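PDB 4EZB: phosphogluconate dehydrogenase NAD-binding putative C-terminal domain-containing protein from Sinorhizobium meliloti, which is of unknown function but is probably an oxidoreductase, perhaps a dinucleotide-dependent dehydrogenase. Local coordinates for residues G220-E223 with R224-S228. Residues are numbered along the deposited sequence; the frame is centred on the assembly and turned at random.
Sequences GVTE and RILDS
Ile225 N donates to Val221 O at 2.9 Å, the bond that closes the first turn of helix 222-232. Leu226 N follows with Thr222 O at 2.9 Å, and Asp227 N with Glu223 O at 3.0 Å. One turn apart on the same flank, the carboxylates of Glu223 and Asp227 share a counter-ion: Glu223 OE1 and Asp227 OD1 lie 5.3 Å from each other, and each forms a salt bridge with Arg239 NH2. The Glu223 chain bends at its second torsion (chi2 -52°), and its OE2 is hydrogen-bonded to Tyr302 OH. Replacing Asp227 by alanine is likely to deprive Arg239 of one of its two carboxylate partners here and weaken the tie to helix 238-268. Val221 CG2 meets Ile225 CG1 at 4.0 Å, the two side chains crossing at a slant, and Leu194 of the second subunit packs on both. Thr222 CG2 lies alongside Leu226 CD1 at 4.1 Å, the pair resting on Ala216 and Leu213 of helix 190-218, while Thr222 OG1 is hydrogen-bonded to Glu217 OE1. Gly220, with positive phi, ends helix 190-218 in a Schellman motif, and Val221 is the N-cap of the next: a tight turn between consecutive helices at the interface with the second subunit.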
loop_
_atom_site.group_PDB
_atom_site.type_symbol
_atom_site.label_atom_id
_atom_site.label_comp_id
_atom_site.label_asym_id
_atom_site.label_seq_id
_atom_site.Cartn_x
_atom_site.Cartn_y
_atom_site.Cartn_z
ATOM N N GLY A 220 19.827 2.067 -6.804
ATOM C CA GLY A 220 20.255 1.119 -7.848
ATOM C C GLY A 220 19.853 -0.352 -7.714
ATOM O O GLY A 220 20.557 -1.217 -8.210
ATOM N N VAL A 221 18.723 -0.642 -7.068
ATOM C CA VAL A 221 18.256 -2.024 -6.836
ATOM C C VAL A 221 16.793 -2.256 -7.281
ATOM O O VAL A 221 16.084 -3.066 -6.691
ATOM C CB VAL A 221 18.399 -2.446 -5.334
ATOM C CG1 VAL A 221 19.853 -2.451 -4.874
ATOM C CG2 VAL A 221 17.525 -1.585 -4.421
ATOM N N THR A 222 16.351 -1.544 -8.321
ATOM C CA THR A 222 14.938 -1.553 -8.742
ATOM C C THR A 222 14.430 -2.927 -9.135
ATOM O O THR A 222 13.398 -3.370 -8.623
ATOM C CB THR A 222 14.674 -0.561 -9.888
ATOM O OG1 THR A 222 15.115 0.731 -9.476
ATOM C CG2 THR A 222 13.175 -0.483 -10.198
ATOM N N GLU A 223 15.164 -3.582 -10.039
ATOM C CA GLU A 223 14.834 -4.920 -10.522
ATOM C C GLU A 223 14.846 -5.919 -9.403
ATOM O O GLU A 223 14.014 -6.841 -9.377
ATOM C CB GLU A 223 15.796 -5.379 -11.638
ATOM C CG GLU A 223 15.612 -4.657 -12.968
ATOM C CD GLU A 223 14.174 -4.681 -13.468
ATOM O OE1 GLU A 223 13.530 -5.752 -13.394
ATOM O OE2 GLU A 223 13.679 -3.633 -13.930
ATOM N N ARG A 224 15.765 -5.745 -8.454
ATOM C CA ARG A 224 15.820 -6.681 -7.332
ATOM C C ARG A 224 14.652 -6.534 -6.391
ATOM O O ARG A 224 14.165 -7.540 -5.829
ATOM C CB ARG A 224 17.144 -6.618 -6.584
ATOM C CG ARG A 224 18.204 -7.419 -7.296
ATOM C CD ARG A 224 19.393 -7.653 -6.404
ATOM N NE ARG A 224 20.583 -7.858 -7.219
ATOM C CZ ARG A 224 21.090 -9.054 -7.484
ATOM N NH1 ARG A 224 20.508 -10.130 -6.976
ATOM N NH2 ARG A 224 22.171 -9.178 -8.243
ATOM N N ILE A 225 14.208 -5.290 -6.210
ATOM C CA ILE A 225 13.048 -5.011 -5.388
ATOM C C ILE A 225 11.752 -5.503 -6.058
ATOM O O ILE A 225 10.843 -5.924 -5.386
ATOM C CB ILE A 225 12.935 -3.505 -5.086
ATOM C CG1 ILE A 225 13.877 -3.089 -3.951
ATOM C CG2 ILE A 225 11.505 -3.139 -4.722
ATOM C CD1 ILE A 225 13.441 -3.597 -2.584
ATOM N N LEU A 226 11.650 -5.381 -7.374
ATOM C CA LEU A 226 10.515 -5.967 -8.091
ATOM C C LEU A 226 10.507 -7.488 -7.943
ATOM O O LEU A 226 9.463 -8.083 -7.686
ATOM C CB LEU A 226 10.482 -5.510 -9.557
ATOM C CG LEU A 226 9.915 -4.088 -9.665
ATOM C CD1 LEU A 226 10.285 -3.353 -10.954
ATOM C CD2 LEU A 226 8.398 -4.081 -9.448
ATOM N N ASP A 227 11.679 -8.106 -8.048
ATOM C CA ASP A 227 11.841 -9.546 -7.761
ATOM C C ASP A 227 11.353 -9.912 -6.381
ATOM O O ASP A 227 10.687 -10.927 -6.208
ATOM C CB ASP A 227 13.306 -9.974 -7.838
ATOM C CG ASP A 227 13.839 -9.997 -9.241
ATOM O OD1 ASP A 227 13.054 -9.946 -10.217
ATOM O OD2 ASP A 227 15.074 -10.076 -9.369
ATOM N N SER A 228 11.694 -9.089 -5.392
ATOM C CA SER A 228 11.386 -9.445 -4.023
ATOM C C SER A 228 9.890 -9.276 -3.751
ATOM O O SER A 228 9.315 -10.088 -3.009
ATOM C CB SER A 228 12.275 -8.697 -3.017
ATOM O OG SER A 228 11.703 -7.470 -2.639
#